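Local coordinates for malonyl coenzyme A-acyl carrier protein transacylase (Helicobacter pylori, PDB 2H1Y) that probably transfers the malonyl group from malonyl-CoA to the holo form of acyl carrier protein, releasing free coenzyme A, at residues M145-V150 / M195-V200; A168-G173 / P263-D268; L224-L229 / H247-A252; S112-L117 / F233-I238. All coordinates share one frame; numbering follows the deposited sequence.

Interaction 1: residues M145-V150 / M195-V200; sequences MVVLGV and MGAKRV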
loop_
_atom_site.group_PDB
_atom_site.type_symbol
_atom_site.label_atom_id
_atom_site.label_comp_id
_atom_site.label_asym_id
_atom_site.label_seq_id
_atom_site.Cartn_x
_atom_site.Cartn_y
_atom_site.Cartn_z
ATOM N N MET A 145 -5.255 -14.347 4.961
ATOM C CA MET A 145 -4.863 -15.591 4.322
ATOM C C MET A 145 -4.875 -15.492 2.802
ATOM O O MET A 145 -5.939 -15.331 2.187
ATOM C CB MET A 145 -5.789 -16.718 4.808
ATOM C CG MET A 145 -5.601 -18.064 4.125
ATOM S SD MET A 145 -6.690 -19.360 4.773
ATOM C CE MET A 145 -8.254 -18.929 4.012
ATOM N N VAL A 146 -3.703 -15.624 2.191
ATOM C CA VAL A 146 -3.612 -15.597 0.720
ATOM C C VAL A 146 -4.140 -16.907 0.122
ATOM O O VAL A 146 -3.690 -17.984 0.484
ATOM C CB VAL A 146 -2.157 -15.323 0.209
ATOM C CG1 VAL A 146 -2.148 -15.100 -1.269
ATOM C CG2 VAL A 146 -1.571 -14.106 0.839
ATOM N N VAL A 147 -5.099 -16.806 -0.789
ATOM C CA VAL A 147 -5.546 -17.949 -1.579
ATOM C C VAL A 147 -5.107 -17.762 -3.035
ATOM O O VAL A 147 -5.125 -16.667 -3.548
ATOM C CB VAL A 147 -7.088 -18.145 -1.519
ATOM C CG1 VAL A 147 -7.477 -19.510 -2.073
ATOM C CG2 VAL A 147 -7.615 -18.014 -0.094
ATOM N N LEU A 148 -4.724 -18.845 -3.700
ATOM C CA LEU A 148 -4.252 -18.764 -5.078
ATOM C C LEU A 148 -5.006 -19.712 -5.988
ATOM O O LEU A 148 -5.055 -20.911 -5.744
ATOM C CB LEU A 148 -2.766 -19.095 -5.134
ATOM C CG LEU A 148 -1.889 -18.143 -5.941
ATOM C CD1 LEU A 148 -1.044 -17.283 -4.964
ATOM C CD2 LEU A 148 -0.989 -18.956 -6.875
ATOM N N GLY A 149 -5.602 -19.168 -7.036
ATOM C CA GLY A 149 -6.234 -19.993 -8.052
ATOM C C GLY A 149 -7.727 -20.252 -7.955
ATOM O O GLY A 149 -8.285 -20.955 -8.803
ATOM N N VAL A 150 -8.384 -19.720 -6.929
ATOM C CA VAL A 150 -9.850 -19.757 -6.879
ATOM C C VAL A 150 -10.429 -18.429 -7.359
ATOM O O VAL A 150 -9.898 -17.350 -7.051
ATOM C CB VAL A 150 -10.388 -20.069 -5.482
ATOM C CG1 VAL A 150 -11.910 -20.242 -5.529
ATOM C CG2 VAL A 150 -9.726 -21.309 -4.923
ATOM N N MET A 195 -12.064 -26.525 -4.374
ATOM C CA MET A 195 -12.457 -25.477 -5.313
ATOM C C MET A 195 -11.304 -25.141 -6.273
ATOM O O MET A 195 -11.483 -24.390 -7.229
ATOM C CB MET A 195 -12.905 -24.220 -4.559
ATOM C CG MET A 195 -14.182 -24.351 -3.734
ATOM S SD MET A 195 -14.606 -22.820 -2.815
ATOM C CE MET A 195 -15.206 -21.791 -4.148
ATOM N N GLY A 196 -10.123 -25.693 -5.996
ATOM C CA GLY A 196 -8.970 -25.550 -6.874
ATOM C C GLY A 196 -7.841 -24.670 -6.362
ATOM O O GLY A 196 -6.968 -24.259 -7.135
ATOM N N ALA A 197 -7.844 -24.368 -5.068
ATOM C CA ALA A 197 -6.758 -23.583 -4.503
ATOM C C ALA A 197 -5.445 -24.339 -4.669
ATOM O O ALA A 197 -5.283 -25.439 -4.142
ATOM C CB ALA A 197 -7.010 -23.266 -3.045
ATOM N N LYS A 198 -4.517 -23.738 -5.407
ATOM C CA LYS A 198 -3.170 -24.286 -5.600
ATOM C C LYS A 198 -2.218 -23.943 -4.450
ATOM O O LYS A 198 -1.165 -24.559 -4.329
ATOM C CB LYS A 198 -2.584 -23.835 -6.948
ATOM C CG LYS A 198 -3.622 -23.735 -8.076
ATOM C CD LYS A 198 -3.063 -24.067 -9.459
ATOM C CE LYS A 198 -3.250 -22.898 -10.451
ATOM N NZ LYS A 198 -4.631 -22.315 -10.490
ATOM N N ARG A 199 -2.589 -22.984 -3.601
ATOM C CA ARG A 199 -1.723 -22.539 -2.494
ATOM C C ARG A 199 -2.516 -21.726 -1.480
ATOM O O ARG A 199 -3.309 -20.858 -1.870
ATOM C CB ARG A 199 -0.563 -21.679 -3.038
ATOM C CG ARG A 199 0.582 -21.417 -2.053
ATOM C CD ARG A 199 1.911 -21.102 -2.783
ATOM N NE ARG A 199 2.018 -19.703 -3.229
ATOM C CZ ARG A 199 3.067 -19.184 -3.877
ATOM N NH1 ARG A 199 4.120 -19.938 -4.172
ATOM N NH2 ARG A 199 3.068 -17.903 -4.242
ATOM N N VAL A 200 -2.306 -21.992 -0.191
ATOM C CA VAL A 200 -2.959 -21.201 0.857
ATOM C C VAL A 200 -1.987 -20.784 1.979
ATOM O O VAL A 200 -1.694 -21.556 2.893
ATOM C CB VAL A 200 -4.227 -21.898 1.434
ATOM C CG1 VAL A 200 -4.907 -21.010 2.429
ATOM C CG2 VAL A 200 -5.213 -22.235 0.353
#
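V200 packs against M145 on the buried face of this antiparallel edge: V200 CG1 lies 3.4 Å from M145 SD, and the two side chains cross obliquely. M145 has CG anti to its backbone N (chi1 174°), and this CG also touches V200 CG1. On the same face V147 CG1 meets A197 CB at 3.9 Å. A197 CB also touches V150 CG2, so one methyl meets two valines. Backbone evidence for the pairing is V147 opposite V200, a non-hydrogen-bonded antiparallel pair with CA atoms 4.8 Å apart, supported by a CA-H...O contact of 3.3 Å from V200 CA to V146 O. The other face is looser: there L148 CB and R199 CB are 4.0 Å apart, and R199 is exposed. In the main chain the L148–R199 pairing is loose too, its bond from L148 N to R199 O weak and bent to 133° at the hydrogen. A firmer link follows, with K198 N donating to L148 O over 2.9 Å. G196, with positive phi, ends helix 189-195 in a Schellman motif just ahead of this strand. That helix covers the buried face, its E189 and L192 touching M145. Strand 175-179 pairs with 142-148 on the edge away from 199-202, helix 152-160 reaches V150 and M195, and the four-stranded antiparallel sheet with its helices matches the ferredoxin-like subdomain of FabD enzymes.

Interaction 2: residues A168-G173 / P263-D268; sequences ANFNGG and PVRYQD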
loop_
_atom_site.group_PDB
_atom_site.type_symbol
_atom_site.label_atom_id
_atom_site.label_comp_id
_atom_site.label_asym_id
_atom_site.label_seq_id
_atom_site.Cartn_x
_atom_site.Cartn_y
_atom_site.Cartn_z
ATOM N N ALA A 168 -10.651 -9.594 1.324
ATOM C CA ALA A 168 -9.944 -8.372 1.722
ATOM C C ALA A 168 -9.103 -7.729 0.624
ATOM O O ALA A 168 -8.950 -6.506 0.590
ATOM C CB ALA A 168 -9.098 -8.641 2.944
ATOM N N ASN A 169 -8.527 -8.551 -0.246
ATOM C CA ASN A 169 -7.835 -8.047 -1.427
ATOM C C ASN A 169 -8.287 -8.810 -2.651
ATOM O O ASN A 169 -8.402 -10.049 -2.613
ATOM C CB ASN A 169 -6.327 -8.269 -1.344
ATOM C CG ASN A 169 -5.659 -7.533 -0.208
ATOM O OD1 ASN A 169 -6.270 -6.756 0.544
ATOM N ND2 ASN A 169 -4.365 -7.787 -0.075
ATOM N N PHE A 170 -8.494 -8.086 -3.743
ATOM C CA PHE A 170 -8.541 -8.695 -5.063
ATOM C C PHE A 170 -7.312 -8.243 -5.866
ATOM O O PHE A 170 -7.287 -7.178 -6.499
ATOM C CB PHE A 170 -9.862 -8.360 -5.780
ATOM C CG PHE A 170 -11.107 -8.780 -5.016
ATOM C CD1 PHE A 170 -12.013 -7.825 -4.562
ATOM C CD2 PHE A 170 -11.373 -10.126 -4.766
ATOM C CE1 PHE A 170 -13.166 -8.199 -3.863
ATOM C CE2 PHE A 170 -12.515 -10.510 -4.065
ATOM C CZ PHE A 170 -13.416 -9.538 -3.611
ATOM N N ASN A 171 -6.282 -9.073 -5.834
ATOM C CA ASN A 171 -4.982 -8.681 -6.363
ATOM C C ASN A 171 -4.773 -9.079 -7.806
ATOM O O ASN A 171 -3.742 -8.731 -8.418
ATOM C CB ASN A 171 -3.879 -9.227 -5.474
ATOM C CG ASN A 171 -3.871 -8.575 -4.121
ATOM O OD1 ASN A 171 -4.281 -7.420 -3.964
ATOM N ND2 ASN A 171 -3.403 -9.304 -3.130
ATOM N N GLY A 172 -5.771 -9.791 -8.343
ATOM C CA GLY A 172 -5.745 -10.271 -9.733
ATOM C C GLY A 172 -4.902 -11.519 -9.873
ATOM O O GLY A 172 -4.243 -11.949 -8.922
ATOM N N GLY A 173 -4.933 -12.109 -11.067
ATOM C CA GLY A 173 -4.181 -13.326 -11.340
ATOM C C GLY A 173 -4.649 -14.384 -10.379
ATOM O O GLY A 173 -3.853 -15.206 -9.910
ATOM N N PRO A 263 -12.946 -4.361 0.669
ATOM C CA PRO A 263 -11.922 -5.047 -0.101
ATOM C C PRO A 263 -11.064 -4.072 -0.902
ATOM O O PRO A 263 -11.586 -3.127 -1.518
ATOM C CB PRO A 263 -12.734 -5.903 -1.069
ATOM C CG PRO A 263 -13.980 -6.195 -0.334
ATOM C CD PRO A 263 -14.279 -4.951 0.451
ATOM N N VAL A 264 -9.751 -4.293 -0.867
ATOM C CA VAL A 264 -8.836 -3.561 -1.722
ATOM C C VAL A 264 -9.051 -4.130 -3.111
ATOM O O VAL A 264 -8.779 -5.309 -3.362
ATOM C CB VAL A 264 -7.373 -3.735 -1.251
ATOM C CG1 VAL A 264 -6.363 -3.216 -2.307
ATOM C CG2 VAL A 264 -7.178 -3.071 0.091
ATOM N N ARG A 265 -9.571 -3.303 -4.007
ATOM C CA ARG A 265 -9.888 -3.757 -5.362
ATOM C C ARG A 265 -8.778 -3.429 -6.336
ATOM O O ARG A 265 -8.991 -2.736 -7.343
ATOM C CB ARG A 265 -11.200 -3.141 -5.842
ATOM C CG ARG A 265 -12.414 -3.563 -5.059
ATOM C CD ARG A 265 -13.585 -3.657 -5.988
ATOM N NE ARG A 265 -14.234 -2.361 -6.139
ATOM C CZ ARG A 265 -14.850 -1.944 -7.243
ATOM N NH1 ARG A 265 -14.885 -2.716 -8.323
ATOM N NH2 ARG A 265 -15.421 -0.743 -7.265
ATOM N N TYR A 266 -7.589 -3.942 -6.044
ATOM C CA TYR A 266 -6.397 -3.567 -6.792
ATOM C C TYR A 266 -6.483 -3.943 -8.282
ATOM O O TYR A 266 -6.090 -3.148 -9.155
ATOM C CB TYR A 266 -5.121 -4.117 -6.131
ATOM C CG TYR A 266 -3.895 -3.643 -6.844
ATOM C CD1 TYR A 266 -3.375 -2.375 -6.613
ATOM C CD2 TYR A 266 -3.284 -4.440 -7.804
ATOM C CE1 TYR A 266 -2.250 -1.935 -7.315
ATOM C CE2 TYR A 266 -2.158 -4.007 -8.513
ATOM C CZ TYR A 266 -1.648 -2.760 -8.262
ATOM O OH TYR A 266 -0.545 -2.336 -8.968
ATOM N N GLN A 267 -6.994 -5.146 -8.555
ATOM C CA GLN A 267 -7.326 -5.597 -9.916
ATOM C C GLN A 267 -8.199 -4.623 -10.736
ATOM O O GLN A 267 -7.797 -4.178 -11.817
ATOM C CB GLN A 267 -8.013 -6.957 -9.859
ATOM C CG GLN A 267 -8.619 -7.365 -11.172
ATOM C CD GLN A 267 -8.776 -8.856 -11.279
ATOM O OE1 GLN A 267 -9.475 -9.486 -10.480
ATOM N NE2 GLN A 267 -8.127 -9.434 -12.267
ATOM N N ASP A 268 -9.384 -4.304 -10.226
ATOM C CA ASP A 268 -10.296 -3.384 -10.920
ATOM C C ASP A 268 -9.635 -2.033 -11.168
ATOM O O ASP A 268 -9.798 -1.442 -12.242
ATOM C CB ASP A 268 -11.614 -3.207 -10.156
ATOM C CG ASP A 268 -12.370 -4.505 -10.010
ATOM O OD1 ASP A 268 -12.292 -5.317 -10.949
ATOM O OD2 ASP A 268 -13.025 -4.730 -8.960
#
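V264 O receives F170 N over 2.8 Å in a bond that is almost straight (175° at the hydrogen), and the same oxygen also takes a weak bond from Y266 N and a CA-H...O contact from N169 CA. The N-H of the same V264 donates to A168 O, also at 2.8 Å, but stands 37° out of the carbonyl plane. A third bond, Q267 N to F170 O at 2.9 Å, transfers the pairing from the extended residues to the first turn of helix 266-271; Q267 CB comes within 3.4 Å of that oxygen. The two chains run in nearly the same direction, 16° apart, and V264 bonds A168 and F170 on either side of N169, which makes one bridge. Strand 165-172 is an outermost strand of the antiparallel sheet in what is, in FabD relatives, the ferredoxin-like subdomain, so 263-268 joins its edge to the larger hydrolase-like body. On the strand's other edge A168 and N169 both face V177 of strand 175-179, a classic beta bulge. F170, its CG anti to the carbonyl carbon, lies beside P263, both pointing the same way, with F170 CE1 3.6 Å from P263 CB, while R265 CG approaches the ring at its edge. R265 NH1 forms a salt bridge with D268 OD2. Y266 OH bonds N293. N171 ND2 donates to Q175 OE1, and its OD1 bonds H103, part of the GHSLG sequence that carries the nucleophilic serine in this family.

Interaction 3: residues L224-L229 / H247-A252; sequences LLEKSL and HNKAKA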
loop_
_atom_site.group_PDB
_atom_site.type_symbol
_atom_site.label_atom_id
_atom_site.label_comp_id
_atom_site.label_asym_id
_atom_site.label_seq_id
_atom_site.Cartn_x
_atom_site.Cartn_y
_atom_site.Cartn_z
ATOM N N LEU A 224 -8.650 11.874 12.531
ATOM C CA LEU A 224 -7.241 12.132 12.238
ATOM C C LEU A 224 -6.959 12.619 10.799
ATOM O O LEU A 224 -6.072 13.449 10.585
ATOM C CB LEU A 224 -6.396 10.919 12.601
ATOM C CG LEU A 224 -6.081 10.739 14.089
ATOM C CD1 LEU A 224 -4.740 10.026 14.202
ATOM C CD2 LEU A 224 -6.036 12.062 14.893
ATOM N N LEU A 225 -7.735 12.114 9.837
ATOM C CA LEU A 225 -7.709 12.584 8.442
ATOM C C LEU A 225 -8.144 14.051 8.276
ATOM O O LEU A 225 -7.498 14.835 7.560
ATOM C CB LEU A 225 -8.584 11.678 7.561
ATOM C CG LEU A 225 -8.043 10.272 7.255
ATOM C CD1 LEU A 225 -9.167 9.291 6.935
ATOM C CD2 LEU A 225 -7.060 10.342 6.112
ATOM N N GLU A 226 -9.252 14.403 8.928
ATOM C CA GLU A 226 -9.786 15.773 8.917
ATOM C C GLU A 226 -8.788 16.761 9.477
ATOM O O GLU A 226 -8.586 17.827 8.919
ATOM C CB GLU A 226 -11.097 15.861 9.708
ATOM C CG GLU A 226 -12.311 16.062 8.834
ATOM C CD GLU A 226 -12.236 17.361 8.082
ATOM O OE1 GLU A 226 -11.770 18.364 8.677
ATOM O OE2 GLU A 226 -12.625 17.377 6.896
ATOM N N LYS A 227 -8.148 16.371 10.568
ATOM C CA LYS A 227 -7.171 17.207 11.238
ATOM C C LYS A 227 -5.845 17.276 10.468
ATOM O O LYS A 227 -5.110 18.246 10.606
ATOM C CB LYS A 227 -6.978 16.668 12.656
ATOM C CG LYS A 227 -6.096 17.446 13.589
ATOM C CD LYS A 227 -5.639 16.498 14.710
ATOM C CE LYS A 227 -4.574 17.127 15.602
ATOM N NZ LYS A 227 -3.538 16.115 15.962
ATOM N N SER A 228 -5.548 16.272 9.645
ATOM C CA SER A 228 -4.218 16.163 9.023
ATOM C C SER A 228 -4.107 16.532 7.546
ATOM O O SER A 228 -3.043 16.972 7.094
ATOM C CB SER A 228 -3.650 14.755 9.229
ATOM O OG SER A 228 -3.244 14.564 10.575
ATOM N N LEU A 229 -5.190 16.332 6.794
ATOM C CA LEU A 229 -5.193 16.614 5.361
ATOM C C LEU A 229 -5.301 18.096 5.016
ATOM O O LEU A 229 -6.150 18.821 5.549
ATOM C CB LEU A 229 -6.319 15.854 4.659
ATOM C CG LEU A 229 -6.349 14.331 4.757
ATOM C CD1 LEU A 229 -7.709 13.830 4.328
ATOM C CD2 LEU A 229 -5.246 13.709 3.914
ATOM N N HIS A 247 -9.501 13.818 -5.873
ATOM C CA HIS A 247 -8.476 14.865 -5.852
ATOM C C HIS A 247 -8.794 16.011 -4.884
ATOM O O HIS A 247 -8.384 17.160 -5.134
ATOM C CB HIS A 247 -8.313 15.428 -7.264
ATOM C CG HIS A 247 -9.615 15.794 -7.899
ATOM N ND1 HIS A 247 -10.572 14.849 -8.224
ATOM C CD2 HIS A 247 -10.147 16.997 -8.219
ATOM C CE1 HIS A 247 -11.626 15.454 -8.741
ATOM N NE2 HIS A 247 -11.395 16.757 -8.746
ATOM N N ASN A 248 -9.537 15.715 -3.810
ATOM C CA ASN A 248 -9.752 16.693 -2.720
ATOM C C ASN A 248 -9.845 16.105 -1.311
ATOM O O ASN A 248 -9.909 14.877 -1.137
ATOM C CB ASN A 248 -10.929 17.652 -3.005
ATOM C CG ASN A 248 -12.226 16.933 -3.243
ATOM O OD1 ASN A 248 -12.757 17.003 -4.333
ATOM N ND2 ASN A 248 -12.737 16.226 -2.237
ATOM N N LYS A 249 -9.876 16.996 -0.320
ATOM C CA LYS A 249 -9.849 16.612 1.089
ATOM C C LYS A 249 -11.084 15.846 1.514
ATOM O O LYS A 249 -10.981 14.805 2.177
ATOM C CB LYS A 249 -9.675 17.838 1.980
ATOM C CG LYS A 249 -9.746 17.525 3.455
ATOM C CD LYS A 249 -9.035 18.560 4.292
ATOM C CE LYS A 249 -9.322 18.275 5.769
ATOM N NZ LYS A 249 -8.634 19.225 6.693
ATOM N N ALA A 250 -12.250 16.350 1.130
ATOM C CA ALA A 250 -13.510 15.747 1.542
ATOM C C ALA A 250 -13.566 14.295 1.091
ATOM O O ALA A 250 -13.890 13.392 1.863
ATOM C CB ALA A 250 -14.679 16.542 0.979
ATOM N N LYS A 251 -13.229 14.080 -0.166
ATOM C CA LYS A 251 -13.220 12.761 -0.756
ATOM C C LYS A 251 -12.142 11.850 -0.145
ATOM O O LYS A 251 -12.436 10.729 0.279
ATOM C CB LYS A 251 -13.085 12.887 -2.272
ATOM C CG LYS A 251 -14.425 13.095 -2.980
ATOM C CD LYS A 251 -15.173 11.769 -3.025
ATOM C CE LYS A 251 -16.581 11.901 -3.547
ATOM N NZ LYS A 251 -17.265 10.605 -3.289
ATOM N N ALA A 252 -10.909 12.339 -0.067
ATOM C CA ALA A 252 -9.867 11.604 0.649
ATOM C C ALA A 252 -10.316 11.153 2.049
ATOM O O ALA A 252 -10.184 9.968 2.375
ATOM C CB ALA A 252 -8.577 12.416 0.724
#
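K249 NZ donates to two main-chain oxygens of the opposite segment, E226 O at 2.6 Å and L229 O at 2.8 Å. It lies in the plane of each carbonyl, at C=O...N angles of 148° and 152°. The E226 carboxylate supplies a further, long salt bridge, with OE1 3.8 Å from NZ, so the ammonium has two neutral oxygens close by and a negative group at greater range. E226 and K249 cross at about a right angle, and E226 OE2 also touches K249 CE. Such an environment would be expected to keep the lysine charged. The methylene chain is extended throughout, and its middle part runs past L229: K249 CD is 3.9 Å from L229 CB. Beyond it, L229 CD1 reaches A252 CB at 4.0 Å, one turn further on in the lysine's helix. The next shell sets these groups in place. L229 N is bonded to L225 O at 2.9 Å, which holds the residue against the last turn of helix 218-228 just as it leaves helical geometry. On the other side, N248 is the N-cap of helix 249-259, and A252 N bonds N248 O; K249 N makes a weak bond to D231. Further out, L225 packs on L256 and S257, and L117 touches both S228 and L229. The motif is a lysine from the first turn of one helix bound to carbonyls at the C-terminal end of another, where the helix dipole would be expected to favour a positive charge.

Interaction 4: residues S112-L117 / F233-I238; sequences SLSGAL and FHFEII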
loop_
_atom_site.group_PDB
_atom_site.type_symbol
_atom_site.label_atom_id
_atom_site.label_comp_id
_atom_site.label_asym_id
_atom_site.label_seq_id
_atom_site.Cartn_x
_atom_site.Cartn_y
_atom_site.Cartn_z
ATOM N N SER A 112 -0.630 11.545 0.188
ATOM C CA SER A 112 0.402 12.404 0.744
ATOM C C SER A 112 1.240 13.061 -0.332
ATOM O O SER A 112 1.405 14.279 -0.360
ATOM C CB SER A 112 1.292 11.618 1.698
ATOM O OG SER A 112 2.456 12.358 2.033
ATOM N N LEU A 113 1.771 12.248 -1.228
ATOM C CA LEU A 113 2.688 12.745 -2.238
ATOM C C LEU A 113 1.989 13.612 -3.264
ATOM O O LEU A 113 2.618 14.439 -3.902
ATOM C CB LEU A 113 3.466 11.586 -2.869
ATOM C CG LEU A 113 4.515 11.216 -1.812
ATOM C CD1 LEU A 113 4.920 9.785 -1.895
ATOM C CD2 LEU A 113 5.738 12.136 -1.876
ATOM N N SER A 114 0.677 13.455 -3.382
ATOM C CA SER A 114 -0.127 14.375 -4.172
ATOM C C SER A 114 -0.041 15.805 -3.624
ATOM O O SER A 114 -0.141 16.774 -4.386
ATOM C CB SER A 114 -1.572 13.912 -4.228
ATOM O OG SER A 114 -2.159 14.367 -5.418
ATOM N N GLY A 115 0.159 15.926 -2.308
ATOM C CA GLY A 115 0.417 17.216 -1.657
ATOM C C GLY A 115 -0.543 17.511 -0.510
ATOM O O GLY A 115 -0.531 18.606 0.066
ATOM N N ALA A 116 -1.371 16.525 -0.184
ATOM C CA ALA A 116 -2.412 16.686 0.810
ATOM C C ALA A 116 -1.955 16.275 2.196
ATOM O O ALA A 116 -2.752 16.239 3.132
ATOM C CB ALA A 116 -3.636 15.894 0.404
ATOM N N LEU A 117 -0.673 15.963 2.337
ATOM C CA LEU A 117 -0.181 15.420 3.593
ATOM C C LEU A 117 1.326 15.604 3.700
ATOM O O LEU A 117 2.079 15.003 2.933
ATOM C CB LEU A 117 -0.565 13.953 3.653
ATOM C CG LEU A 117 -1.170 13.329 4.893
ATOM C CD1 LEU A 117 -2.108 14.274 5.619
ATOM C CD2 LEU A 117 -1.897 12.054 4.472
ATOM N N PHE A 233 -3.686 18.755 -4.155
ATOM C CA PHE A 233 -3.482 17.535 -4.910
ATOM C C PHE A 233 -2.928 17.863 -6.291
ATOM O O PHE A 233 -3.641 18.397 -7.131
ATOM C CB PHE A 233 -4.810 16.818 -5.094
ATOM C CG PHE A 233 -5.371 16.239 -3.839
ATOM C CD1 PHE A 233 -6.030 17.046 -2.916
ATOM C CD2 PHE A 233 -5.278 14.876 -3.599
ATOM C CE1 PHE A 233 -6.566 16.508 -1.759
ATOM C CE2 PHE A 233 -5.801 14.320 -2.450
ATOM C CZ PHE A 233 -6.457 15.140 -1.523
ATOM N N HIS A 234 -1.673 17.519 -6.535
ATOM C CA HIS A 234 -1.057 17.707 -7.853
ATOM C C HIS A 234 -1.521 16.693 -8.888
ATOM O O HIS A 234 -1.423 16.942 -10.080
ATOM C CB HIS A 234 0.468 17.680 -7.722
ATOM C CG HIS A 234 0.996 18.806 -6.894
ATOM N ND1 HIS A 234 0.944 18.801 -5.514
ATOM C CD2 HIS A 234 1.519 20.005 -7.249
ATOM C CE1 HIS A 234 1.447 19.934 -5.057
ATOM N NE2 HIS A 234 1.811 20.679 -6.087
ATOM N N PHE A 235 -2.028 15.558 -8.420
ATOM C CA PHE A 235 -2.514 14.493 -9.288
ATOM C C PHE A 235 -3.605 13.701 -8.572
ATOM O O PHE A 235 -3.658 13.667 -7.340
ATOM C CB PHE A 235 -1.361 13.569 -9.724
ATOM C CG PHE A 235 -0.479 13.078 -8.579
ATOM C CD1 PHE A 235 -0.890 12.026 -7.758
ATOM C CD2 PHE A 235 0.759 13.663 -8.342
ATOM C CE1 PHE A 235 -0.093 11.581 -6.708
ATOM C CE2 PHE A 235 1.573 13.220 -7.309
ATOM C CZ PHE A 235 1.150 12.161 -6.486
ATOM N N GLU A 236 -4.478 13.070 -9.350
ATOM C CA GLU A 236 -5.596 12.311 -8.807
ATOM C C GLU A 236 -5.154 10.958 -8.282
ATOM O O GLU A 236 -4.162 10.412 -8.725
ATOM C CB GLU A 236 -6.671 12.132 -9.884
ATOM C CG GLU A 236 -6.342 11.165 -11.039
ATOM C CD GLU A 236 -7.415 11.165 -12.124
ATOM O OE1 GLU A 236 -7.445 10.221 -12.934
ATOM O OE2 GLU A 236 -8.242 12.110 -12.177
ATOM N N ILE A 237 -5.896 10.399 -7.338
ATOM C CA ILE A 237 -5.582 9.054 -6.876
ATOM C C ILE A 237 -6.796 8.147 -7.064
ATOM O O ILE A 237 -7.932 8.619 -7.045
ATOM C CB ILE A 237 -4.988 9.019 -5.417
ATOM C CG1 ILE A 237 -5.976 8.451 -4.430
ATOM C CG2 ILE A 237 -4.511 10.395 -4.932
ATOM C CD1 ILE A 237 -5.795 7.015 -4.181
ATOM N N ILE A 238 -6.542 6.855 -7.267
ATOM C CA ILE A 238 -7.591 5.873 -7.485
ATOM C C ILE A 238 -7.908 5.128 -6.187
ATOM O O ILE A 238 -7.019 4.565 -5.545
ATOM C CB ILE A 238 -7.204 4.872 -8.600
ATOM C CG1 ILE A 238 -6.490 5.582 -9.754
ATOM C CG2 ILE A 238 -8.416 4.121 -9.103
ATOM C CD1 ILE A 238 -7.348 6.559 -10.562
#
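F233 begins the contact by laying one ring face over A116: A116 CB is 3.8 Å from the ring centroid and 25° off its normal, a CH-pi contact. Its own CB touches S114 OG, and its CA makes a CH...O contact with S114 O. H234 then takes that carbonyl with two donors. H234 N lies 2.7 Å and H234 ND1 2.6 Å from S114 O, both bonds close to straight, and they reach it from opposite faces of the carbonyl plane. Since a carbonyl oxygen can only accept, ND1 must carry the proton in this bond, and the oxygen lies in the plane of the imidazole. F235 turns back on the same serine. S114 OG donates to F235 O over a short 2.5 Å, in the carbonyl plane and on a lone pair; OG is anti to the backbone N (chi1 -152°), beside the carbonyl carbon. F235 CG stands between backbone N and carbonyl carbon (chi1 50°); the ring has a face over S114 CA, 3.8 Å from CA to centroid, and CZ approaches L113. E236 and I238 bond A100 in strand 99-102, while I237 bonds Y246 of strand 245-246. Helix 105-116 follows strand 99-102 in the chain, and its last part, which includes a wider pi-type turn at 112-116, packs on the loop leading into 236-238, while helix 69-90 meets L113 and F235 through Y84.

The four contacts form two neighbourhoods. Interactions 3 and 4 have centres 11 Å apart and touch: N248 CA is 3.3 Å from F233 CE1, and L229 CD2 is 3.6 Å from L117 CD1, so the helix-end contact packs directly on the serine-centred one. Interactions 1 and 2 reach the same antiparallel sheet, with centres 14 Å apart and nearest atoms about 5 Å apart. Interaction 1 lies about 37 Å from interaction 3, centre to centre, across the chain's centre. Interaction 2 is intermediate, its centre about 22 Å from that of interaction 4, and of the four it lies beside H103 of the GHSLG sequence and H210, consistent with proximity to the active site.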